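Local coordinates for protein EscN (Escherichia coli O127:H6, PDB 2OBL) that probably serves in type III secretion as a P-loop NTPase-family protein related to the alpha and beta subunits of ATP synthase, at residues A[55-58]-A[62-65]; A[88-93]-A[325-330]; A[148-153]-A[204-209]. The protein carries 1 engineered substitution. All blocks are in the same frame, centred on the assembly; numbering follows the deposited sequence.

Overall arrangement
EscN has a P-loop NTPase core with a mixed, mainly parallel sheet, followed by a helical C-terminal region. From the N terminus, interaction 1 comes first. It closes a short loop between strand 54-55 and helix 60-65. Interaction 2 opens next, at helix 84-94, and closes far along the chain in the loop after helix 318-325, joining the core to the C-terminal region. Interaction 3 is nested inside that long loop and ties helix 138-156 to the turn before strand 208-209. Interactions 1 and 2 touch, as where Leu57 meets Ile91 and Leu65 meets Ile325. Interaction 3 stands apart from interaction 2; the two lie on opposite sides of the chain's centre, about 24 Å apart between centres.

Interaction 1. Residues A[55-58]-A[62-65]; sequences FILG and IDGL
Asp63 turns its carboxylate back onto the backbone of Leu57 and Gly58, closing the short connection between strand 54-55 and helix 60-65, ahead of the P-loop in this NTPase-type fold. The two oxygens take successive N-H groups. Leu57 N donates to Asp63 OD1 at 2.8 Å in a nearly straight bond (168°), on the syn side and a little out of the carboxylate plane. Gly58 N donates to the syn lone pair of Asp63 OD2, also at 2.8 Å, but along a more bent path (133°). Val59 N adds a weak bond to OD2. The first torsion of Asp63 (chi1 -64°) sets CG beside its own backbone N and so turns the carboxylate to the N-H groups of Leu57 and Gly58. The Ile56 side chain lies across it at about a right angle, with CG2 3.5 Å from Asp63 OD2. Beside this polar grip, the Leu57 side chain slants over that of Ile62. Leu57 CD1 rests 3.7 Å from Ile62 CG2 and almost as near to Ile62 CD1. Both leucine and isoleucine also touch Cys68 of the next strand, and Tyr335 and Thr338 of helix 335-345 pack on Asp63. Water 1 donates to both Phe55 O and Asp63 OD1, 2.7 Å from Phe55 O.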
ATOM      1  N   PHE A  55       7.703   8.678  -5.375  1.00 22.28           N
ATOM      2  CA  PHE A  55       7.347   8.567  -3.968  1.00 22.55           C
ATOM      3  C   PHE A  55       8.120   7.397  -3.409  1.00 23.12           C
ATOM      4  O   PHE A  55       7.898   6.249  -3.804  1.00 22.17           O
ATOM      5  CB  PHE A  55       5.843   8.339  -3.789  1.00 22.89           C
ATOM      6  CG  PHE A  55       5.416   8.254  -2.355  1.00 22.18           C
ATOM      7  CD1 PHE A  55       5.193   9.409  -1.613  1.00 23.10           C
ATOM      8  CD2 PHE A  55       5.244   7.031  -1.745  1.00 22.62           C
ATOM      9  CE1 PHE A  55       4.791   9.331  -0.270  1.00 22.77           C
ATOM     10  CE2 PHE A  55       4.846   6.944  -0.410  1.00 23.08           C
ATOM     11  CZ  PHE A  55       4.630   8.094   0.322  1.00 23.18           C
ATOM     12  N   ILE A  56       9.059   7.700  -2.519  1.00 22.72           N
ATOM     13  CA  ILE A  56       9.995   6.701  -2.023  1.00 23.95           C
ATOM     14  C   ILE A  56       9.389   5.936  -0.842  1.00 24.38           C
ATOM     15  O   ILE A  56       8.883   6.540   0.102  1.00 25.63           O
ATOM     16  CB  ILE A  56      11.347   7.376  -1.634  1.00 24.23           C
ATOM     17  CG1 ILE A  56      11.909   8.140  -2.833  1.00 25.01           C
ATOM     18  CG2 ILE A  56      12.357   6.356  -1.139  1.00 24.11           C
ATOM     19  CD1 ILE A  56      12.937   9.198  -2.452  1.00 26.59           C
ATOM     20  N   LEU A  57       9.423   4.607  -0.906  1.00 23.97           N
ATOM     21  CA  LEU A  57       8.859   3.770   0.158  1.00 24.58           C
ATOM     22  C   LEU A  57       9.920   3.255   1.136  1.00 24.42           C
ATOM     23  O   LEU A  57       9.606   2.860   2.262  1.00 24.58           O
ATOM     24  CB  LEU A  57       8.120   2.567  -0.448  1.00 24.49           C
ATOM     25  CG  LEU A  57       6.873   2.844  -1.290  1.00 25.17           C
ATOM     26  CD1 LEU A  57       6.132   1.537  -1.568  1.00 25.65           C
ATOM     27  CD2 LEU A  57       5.952   3.822  -0.603  1.00 25.40           C
ATOM     28  N   GLY A  58      11.166   3.221   0.686  1.00 24.54           N
ATOM     29  CA  GLY A  58      12.235   2.622   1.472  1.00 25.23           C
ATOM     30  C   GLY A  58      12.177   1.106   1.386  1.00 25.80           C
ATOM     31  O   GLY A  58      12.556   0.404   2.330  1.00 27.52           O
ATOM     32  N   ILE A  62      10.502  -2.270  -4.591  1.00 21.87           N
ATOM     33  CA  ILE A  62       9.493  -1.352  -5.135  1.00 21.60           C
ATOM     34  C   ILE A  62      10.129  -0.081  -5.681  1.00 21.10           C
ATOM     35  O   ILE A  62       9.916   0.291  -6.836  1.00 20.80           O
ATOM     36  CB  ILE A  62       8.407  -1.002  -4.094  1.00 21.38           C
ATOM     37  CG1 ILE A  62       7.689  -2.274  -3.628  1.00 21.96           C
ATOM     38  CG2 ILE A  62       7.378  -0.019  -4.695  1.00 22.17           C
ATOM     39  CD1 ILE A  62       6.779  -2.063  -2.410  1.00 22.38           C
ATOM     40  N   ASP A  63      10.926   0.584  -4.854  1.00 21.32           N
ATOM     41  CA  ASP A  63      11.617   1.802  -5.288  1.00 20.79           C
ATOM     42  C   ASP A  63      12.486   1.551  -6.526  1.00 20.70           C
ATOM     43  O   ASP A  63      12.617   2.417  -7.412  1.00 19.78           O
ATOM     44  CB  ASP A  63      12.505   2.339  -4.162  1.00 21.67           C
ATOM     45  CG  ASP A  63      11.711   2.788  -2.930  1.00 22.25           C
ATOM     46  OD1 ASP A  63      10.491   3.030  -3.025  1.00 22.44           O
ATOM     47  OD2 ASP A  63      12.332   2.910  -1.855  1.00 22.82           O
ATOM     48  N   GLY A  64      13.098   0.370  -6.575  1.00 20.30           N
ATOM     49  CA  GLY A  64      13.979   0.017  -7.686  1.00 21.03           C
ATOM     50  C   GLY A  64      13.258  -0.416  -8.952  1.00 19.63           C
ATOM     51  O   GLY A  64      13.577   0.061 -10.044  1.00 19.63           O
ATOM     52  N   LEU A  65      12.282  -1.312  -8.809  1.00 19.39           N
ATOM     53  CA  LEU A  65      11.692  -1.995  -9.971  1.00 19.48           C
ATOM     54  C   LEU A  65      10.257  -1.620 -10.282  1.00 20.07           C
ATOM     55  O   LEU A  65       9.754  -1.963 -11.356  1.00 19.67           O
ATOM     56  CB  LEU A  65      11.743  -3.512  -9.772  1.00 20.09           C
ATOM     57  CG  LEU A  65      13.101  -4.116  -9.423  1.00 20.25           C
ATOM     58  CD1 LEU A  65      12.936  -5.615  -9.192  1.00 20.47           C
ATOM     59  CD2 LEU A  65      14.100  -3.842 -10.551  1.00 20.07           C
TER
HETATM   60  O   HOH W   1       8.625   3.807  -4.799  1.00 24.90           O

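Interaction 2. Residues A[88-93]-A[325-330]; sequences LGMICN and IQQSTK
Gln327 OE1 accepts a hydrogen bond from the backbone N of Arg60, and on the other side of the contact the methyl CE of Met90 lies 4.1 Å from this oxygen. The amide is held at both ends, because Gln327 NE2 also bonds to the carbonyl O of Asp331. These two bonds fix the rotation of the amide. One flat face is thereby presented to Met90, whose CE sits almost straight above the amide carbon, 4.0 Å from Gln327 CD. The Gln327 side chain is extended, with CG anti to the backbone N (chi1 -172°). Met90 approaches at a slant and bends at its last torsion (chi3 56°), which carries the methyl over the amide.

Met90 lies on helix 84-94, which begins within a sequence matching the Walker A P-loop of this NTPase fold. The chain leaves helix 318-325 at Gln326 and runs on as an irregular loop toward helix 335-345 of the C-terminal region. The backbones come closest at Met90 and Thr329, with 6.3 Å from CA to CA. Apart from the amide, the packing is light. Met90 CG is 4.2 Å from Thr329 OG1, at an exposed residue. Ser328 O is also near, 4.4 Å from Met90 CE, but its C=O bond does not point at the methyl, and the CB of Ser328 points away from the helix.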
ATOM      1  N   LEU A  88       3.952  -3.511   5.367  1.00 11.40           N
ATOM      2  CA  LEU A  88       3.273  -2.254   5.669  1.00 12.36           C
ATOM      3  C   LEU A  88       4.092  -1.475   6.701  1.00 11.37           C
ATOM      4  O   LEU A  88       4.235  -0.273   6.598  1.00 11.78           O
ATOM      5  CB  LEU A  88       1.868  -2.488   6.220  1.00 12.89           C
ATOM      6  CG  LEU A  88       0.877  -3.172   5.275  1.00 13.68           C
ATOM      7  CD1 LEU A  88      -0.534  -3.050   5.797  1.00 13.14           C
ATOM      8  CD2 LEU A  88       0.977  -2.561   3.888  1.00 12.85           C
ATOM      9  N   GLY A  89       4.610  -2.171   7.699  1.00 10.98           N
ATOM     10  CA  GLY A  89       5.482  -1.526   8.683  1.00 11.82           C
ATOM     11  C   GLY A  89       6.713  -0.904   8.042  1.00 12.85           C
ATOM     12  O   GLY A  89       7.090   0.227   8.357  1.00 12.44           O
ATOM     13  N   MET A  90       7.358  -1.647   7.149  1.00 13.43           N
ATOM     14  CA  MET A  90       8.570  -1.150   6.492  1.00 16.29           C
ATOM     15  C   MET A  90       8.267   0.125   5.733  1.00 13.75           C
ATOM     16  O   MET A  90       9.053   1.078   5.728  1.00 11.81           O
ATOM     17  CB  MET A  90       9.098  -2.189   5.514  1.00 17.68           C
ATOM     18  CG  MET A  90       9.773  -3.350   6.185  1.00 21.05           C
ATOM     19  SD  MET A  90      10.320  -4.540   4.950  1.00 23.38           S
ATOM     20  CE  MET A  90      11.333  -3.513   3.896  1.00 22.66           C
ATOM     21  N   ILE A  91       7.111   0.133   5.083  1.00 12.92           N
ATOM     22  CA  ILE A  91       6.700   1.289   4.298  1.00 13.07           C
ATOM     23  C   ILE A  91       6.456   2.511   5.188  1.00 12.93           C
ATOM     24  O   ILE A  91       6.937   3.603   4.890  1.00 13.75           O
ATOM     25  CB  ILE A  91       5.447   0.986   3.416  1.00 12.42           C
ATOM     26  CG1 ILE A  91       5.802  -0.023   2.309  1.00 13.74           C
ATOM     27  CG2 ILE A  91       4.957   2.287   2.795  1.00 13.36           C
ATOM     28  CD1 ILE A  91       4.577  -0.622   1.580  1.00 13.51           C
ATOM     29  N   CYS A  92       5.717   2.332   6.286  1.00 13.39           N
ATOM     30  CA  CYS A  92       5.456   3.446   7.192  1.00 13.46           C
ATOM     31  C   CYS A  92       6.758   4.026   7.736  1.00 13.57           C
ATOM     32  O   CYS A  92       6.897   5.241   7.865  1.00 14.35           O
ATOM     33  CB  CYS A  92       4.551   3.023   8.356  1.00 13.22           C
ATOM     34  SG  CYS A  92       2.831   2.692   7.911  1.00 15.14           S
ATOM     35  N   ASN A  93       7.723   3.158   8.027  1.00 13.82           N
ATOM     36  CA  ASN A  93       8.974   3.604   8.634  1.00 14.69           C
ATOM     37  C   ASN A  93       9.964   4.162   7.619  1.00 16.48           C
ATOM     38  O   ASN A  93      10.846   4.950   7.968  1.00 16.96           O
ATOM     39  CB  ASN A  93       9.607   2.456   9.408  1.00 14.54           C
ATOM     40  CG  ASN A  93       8.790   2.053  10.618  1.00 14.27           C
ATOM     41  OD1 ASN A  93       8.100   2.877  11.209  1.00 15.72           O
ATOM     42  ND2 ASN A  93       8.871   0.785  10.997  1.00 13.30           N
ATOM     43  N   ILE A 325      16.417  -7.559  -3.828  1.00 22.15           N
ATOM     44  CA  ILE A 325      14.955  -7.547  -3.669  1.00 21.98           C
ATOM     45  C   ILE A 325      14.499  -8.102  -2.329  1.00 22.06           C
ATOM     46  O   ILE A 325      13.474  -7.675  -1.797  1.00 21.33           O
ATOM     47  CB  ILE A 325      14.213  -8.255  -4.828  1.00 21.86           C
ATOM     48  CG1 ILE A 325      14.656  -9.713  -4.958  1.00 22.56           C
ATOM     49  CG2 ILE A 325      14.416  -7.481  -6.133  1.00 22.65           C
ATOM     50  CD1 ILE A 325      13.927 -10.498  -6.056  1.00 21.91           C
ATOM     51  N   GLN A 326      15.241  -9.062  -1.788  1.00 22.14           N
ATOM     52  CA  GLN A 326      14.972  -9.493  -0.431  1.00 22.59           C
ATOM     53  C   GLN A 326      15.582  -8.447   0.488  1.00 23.06           C
ATOM     54  O   GLN A 326      16.679  -7.923   0.220  1.00 23.10           O
ATOM     55  CB  GLN A 326      15.525 -10.902  -0.154  1.00 23.31           C
ATOM     56  CG  GLN A 326      14.821 -11.993  -0.944  1.00 23.34           C
ATOM     57  CD  GLN A 326      15.427 -13.365  -0.719  1.00 24.11           C
ATOM     58  OE1 GLN A 326      15.764 -14.074  -1.671  1.00 24.95           O
ATOM     59  NE2 GLN A 326      15.587 -13.741   0.546  1.00 24.47           N
ATOM     60  N   GLN A 327      14.868  -8.125   1.557  1.00 22.62           N
ATOM     61  CA  GLN A 327      15.259  -7.027   2.423  1.00 23.01           C
ATOM     62  C   GLN A 327      14.648  -7.206   3.800  1.00 23.63           C
ATOM     63  O   GLN A 327      13.428  -7.308   3.941  1.00 23.27           O
ATOM     64  CB  GLN A 327      14.760  -5.722   1.822  1.00 23.21           C
ATOM     65  CG  GLN A 327      15.254  -4.469   2.512  1.00 23.47           C
ATOM     66  CD  GLN A 327      14.733  -3.236   1.813  1.00 23.48           C
ATOM     67  OE1 GLN A 327      14.059  -3.340   0.797  1.00 22.46           O
ATOM     68  NE2 GLN A 327      15.043  -2.067   2.345  1.00 23.72           N
ATOM     69  N   SER A 328      15.500  -7.256   4.819  1.00 23.40           N
ATOM     70  CA  SER A 328      15.018  -7.362   6.192  1.00 24.22           C
ATOM     71  C   SER A 328      14.518  -6.009   6.683  1.00 24.79           C
ATOM     72  O   SER A 328      14.805  -4.970   6.091  1.00 24.92           O
ATOM     73  CB  SER A 328      16.138  -7.845   7.113  1.00 23.99           C
ATOM     74  OG  SER A 328      17.147  -6.858   7.185  1.00 24.51           O
ATOM     75  N   THR A 329      13.788  -6.035   7.788  1.00 25.98           N
ATOM     76  CA  THR A 329      13.256  -4.830   8.406  1.00 27.83           C
ATOM     77  C   THR A 329      14.356  -3.823   8.764  1.00 28.59           C
ATOM     78  O   THR A 329      14.184  -2.620   8.585  1.00 28.85           O
ATOM     79  CB  THR A 329      12.444  -5.196   9.660  1.00 28.47           C
ATOM     80  OG1 THR A 329      11.225  -5.840   9.266  1.00 29.49           O
ATOM     81  CG2 THR A 329      12.120  -3.969  10.479  1.00 29.16           C
ATOM     82  N   LYS A 330      15.490  -4.311   9.255  1.00 29.19           N
ATOM     83  CA  LYS A 330      16.576  -3.409   9.651  1.00 30.31           C
ATOM     84  C   LYS A 330      17.570  -3.131   8.518  1.00 30.94           C
ATOM     85  O   LYS A 330      18.507  -2.342   8.678  1.00 31.21           O
ATOM     86  CB  LYS A 330      17.294  -3.939  10.894  1.00 30.59           C
ATOM     87  CG  LYS A 330      18.275  -5.075  10.639  1.00 31.04           C
ATOM     88  CD  LYS A 330      19.064  -5.377  11.905  1.00 31.29           C
ATOM     89  CE  LYS A 330      19.965  -6.591  11.744  1.00 31.40           C
ATOM     90  NZ  LYS A 330      20.652  -6.921  13.021  1.00 31.35           N
TER

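Interaction 3. Residues A[148-153]-A[204-209]; sequences ATTIAE and LERAGP
The guanidinium of Arg206 meets the carboxylate of Glu153 along its NE-NH2 edge, in a two-bond salt bridge. Arg206 NE donates to Glu153 OE2 at 2.7 Å, and Arg206 NH2 donates to Glu153 OE1 at 2.8 Å. Both bonds are nearly straight and lie in the guanidinium plane. The carboxylate is turned 40° against that plane, and its oxygens are therefore met from above their own plane. Arg206 NH2 also donates to Thr150 OG1 at 2.9 Å, in a more bent bond (136°). Thr150 OG1 bonds in turn to Phe146 O of its own helix. Thr149 CG2 packs over one guanidinium face near its rim, 3.5 Å from Arg206 NE, and also against Arg206 CB. Thr149 OG1 stands beside the backbone N (chi1 -58°) and bonds to Ala145 O, which leaves CG2 turned to the guanidinium. Arg206 NH1 is held by Leu38 O, which further fixes the group.

The looser side lies further out. Water 2 links the two segments, donating to Glu153 OE2 and to Arg206 O, 2.6 Å from the latter. Beyond it the type I turn from Leu204 to Ala207 leaves Glu205 exposed. In the P-loop NTPase core, helix 138-156 packs through Ala148 on strands 99-105 and 161-167, while the turn leads into the short, weakly bonded strand 208-209, antiparallel to strand 214-222.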
ATOM      1  N   ALA A 148     -10.483   8.497   7.657  1.00 11.95           N
ATOM      2  CA  ALA A 148      -9.073   8.503   7.288  1.00 12.19           C
ATOM      3  C   ALA A 148      -8.818   9.403   6.080  1.00 12.13           C
ATOM      4  O   ALA A 148      -7.886  10.197   6.070  1.00 11.27           O
ATOM      5  CB  ALA A 148      -8.609   7.076   7.004  1.00 13.08           C
ATOM      6  N   THR A 149      -9.662   9.280   5.070  1.00 10.65           N
ATOM      7  CA  THR A 149      -9.485  10.043   3.841  1.00 11.19           C
ATOM      8  C   THR A 149      -9.609  11.546   4.125  1.00 11.48           C
ATOM      9  O   THR A 149      -8.811  12.356   3.647  1.00 11.99           O
ATOM     10  CB  THR A 149     -10.445   9.570   2.725  1.00 11.01           C
ATOM     11  OG1 THR A 149     -10.231   8.172   2.467  1.00 11.47           O
ATOM     12  CG2 THR A 149     -10.190  10.354   1.409  1.00 11.55           C
ATOM     13  N   THR A 150     -10.597  11.898   4.928  1.00 10.46           N
ATOM     14  CA  THR A 150     -10.852  13.294   5.294  1.00 12.44           C
ATOM     15  C   THR A 150      -9.686  13.881   6.082  1.00 12.25           C
ATOM     16  O   THR A 150      -9.279  15.014   5.860  1.00 12.20           O
ATOM     17  CB  THR A 150     -12.163  13.408   6.084  1.00 12.50           C
ATOM     18  OG1 THR A 150     -13.246  13.010   5.225  1.00 14.34           O
ATOM     19  CG2 THR A 150     -12.400  14.863   6.533  1.00 12.65           C
ATOM     20  N   ILE A 151      -9.143  13.100   7.006  1.00 12.50           N
ATOM     21  CA  ILE A 151      -7.987  13.543   7.772  1.00 12.61           C
ATOM     22  C   ILE A 151      -6.759  13.742   6.868  1.00 12.52           C
ATOM     23  O   ILE A 151      -6.003  14.713   7.024  1.00 11.85           O
ATOM     24  CB  ILE A 151      -7.690  12.581   8.936  1.00 13.27           C
ATOM     25  CG1 ILE A 151      -8.805  12.671   9.996  1.00 12.37           C
ATOM     26  CG2 ILE A 151      -6.339  12.906   9.565  1.00 13.76           C
ATOM     27  CD1 ILE A 151      -8.771  11.529  11.005  1.00 13.46           C
ATOM     28  N   ALA A 152      -6.562  12.830   5.921  1.00 12.80           N
ATOM     29  CA  ALA A 152      -5.500  12.974   4.939  1.00 11.92           C
ATOM     30  C   ALA A 152      -5.650  14.273   4.157  1.00 12.36           C
ATOM     31  O   ALA A 152      -4.665  14.954   3.899  1.00 12.12           O
ATOM     32  CB  ALA A 152      -5.464  11.756   3.972  1.00 11.11           C
ATOM     33  N   GLU A 153      -6.884  14.610   3.785  1.00 12.98           N
ATOM     34  CA  GLU A 153      -7.155  15.866   3.075  1.00 13.89           C
ATOM     35  C   GLU A 153      -6.826  17.079   3.938  1.00 13.74           C
ATOM     36  O   GLU A 153      -6.276  18.074   3.450  1.00 13.88           O
ATOM     37  CB  GLU A 153      -8.608  15.913   2.601  1.00 14.32           C
ATOM     38  CG  GLU A 153      -8.924  14.922   1.493  1.00 15.25           C
ATOM     39  CD  GLU A 153     -10.409  14.747   1.263  1.00 15.84           C
ATOM     40  OE1 GLU A 153     -11.195  15.043   2.184  1.00 16.79           O
ATOM     41  OE2 GLU A 153     -10.789  14.299   0.160  1.00 15.48           O
ATOM     42  N   LEU A 204     -11.217   6.463  -3.799  1.00 13.72           N
ATOM     43  CA  LEU A 204      -9.887   6.462  -4.387  1.00 14.54           C
ATOM     44  C   LEU A 204      -9.588   7.751  -5.117  1.00 14.62           C
ATOM     45  O   LEU A 204      -8.423   8.190  -5.190  1.00 14.88           O
ATOM     46  CB  LEU A 204      -9.700   5.248  -5.314  1.00 14.99           C
ATOM     47  CG  LEU A 204      -9.110   4.027  -4.613  1.00 15.45           C
ATOM     48  CD1 LEU A 204      -9.973   3.559  -3.462  1.00 15.30           C
ATOM     49  CD2 LEU A 204      -8.876   2.893  -5.627  1.00 15.99           C
ATOM     50  N   GLU A 205     -10.633   8.373  -5.655  1.00 14.19           N
ATOM     51  CA  GLU A 205     -10.441   9.589  -6.429  1.00 16.46           C
ATOM     52  C   GLU A 205     -10.070  10.774  -5.535  1.00 14.47           C
ATOM     53  O   GLU A 205      -9.645  11.809  -6.028  1.00 14.02           O
ATOM     54  CB  GLU A 205     -11.669   9.889  -7.304  1.00 17.14           C
ATOM     55  CG  GLU A 205     -11.848   8.892  -8.465  1.00 20.68           C
ATOM     56  CD  GLU A 205     -12.992   9.265  -9.407  1.00 21.25           C
ATOM     57  OE1 GLU A 205     -13.497  10.402  -9.303  1.00 23.05           O
ATOM     58  OE2 GLU A 205     -13.380   8.425 -10.258  1.00 24.21           O
ATOM     59  N   ARG A 206     -10.198  10.609  -4.219  1.00 14.12           N
ATOM     60  CA  ARG A 206      -9.788  11.662  -3.283  1.00 13.93           C
ATOM     61  C   ARG A 206      -8.278  11.721  -3.019  1.00 14.09           C
ATOM     62  O   ARG A 206      -7.759  12.750  -2.611  1.00 13.21           O
ATOM     63  CB  ARG A 206     -10.593  11.583  -1.988  1.00 14.41           C
ATOM     64  CG  ARG A 206     -12.040  11.991  -2.202  1.00 14.23           C
ATOM     65  CD  ARG A 206     -12.921  11.575  -1.050  1.00 14.44           C
ATOM     66  NE  ARG A 206     -12.701  12.385   0.140  1.00 12.15           N
ATOM     67  CZ  ARG A 206     -13.388  12.222   1.267  1.00 12.79           C
ATOM     68  NH1 ARG A 206     -14.329  11.278   1.337  1.00 12.23           N
ATOM     69  NH2 ARG A 206     -13.148  13.000   2.307  1.00 12.49           N
ATOM     70  N   ALA A 207      -7.574  10.621  -3.271  1.00 13.36           N
ATOM     71  CA  ALA A 207      -6.112  10.631  -3.251  1.00 14.02           C
ATOM     72  C   ALA A 207      -5.619  11.347  -4.511  1.00 15.23           C
ATOM     73  O   ALA A 207      -6.377  11.497  -5.476  1.00 16.59           O
ATOM     74  CB  ALA A 207      -5.581   9.195  -3.213  1.00 13.97           C
ATOM     75  N   GLY A 208      -4.363  11.778  -4.515  1.00 14.97           N
ATOM     76  CA  GLY A 208      -3.776  12.408  -5.709  1.00 15.87           C
ATOM     77  C   GLY A 208      -2.846  13.569  -5.421  1.00 16.62           C
ATOM     78  O   GLY A 208      -2.771  14.051  -4.287  1.00 16.03           O
ATOM     79  N   PRO A 209      -2.125  14.040  -6.455  1.00 17.28           N
ATOM     80  CA  PRO A 209      -1.258  15.202  -6.290  1.00 18.08           C
ATOM     81  C   PRO A 209      -2.088  16.470  -6.111  1.00 19.45           C
ATOM     82  O   PRO A 209      -3.264  16.492  -6.466  1.00 18.99           O
ATOM     83  CB  PRO A 209      -0.484  15.271  -7.619  1.00 17.87           C
ATOM     84  CG  PRO A 209      -0.784  13.998  -8.337  1.00 18.17           C
ATOM     85  CD  PRO A 209      -2.098  13.508  -7.827  1.00 17.51           C
TER
HETATM   86  O   HOH W   2      -9.170  14.922  -2.071  1.00 29.20           O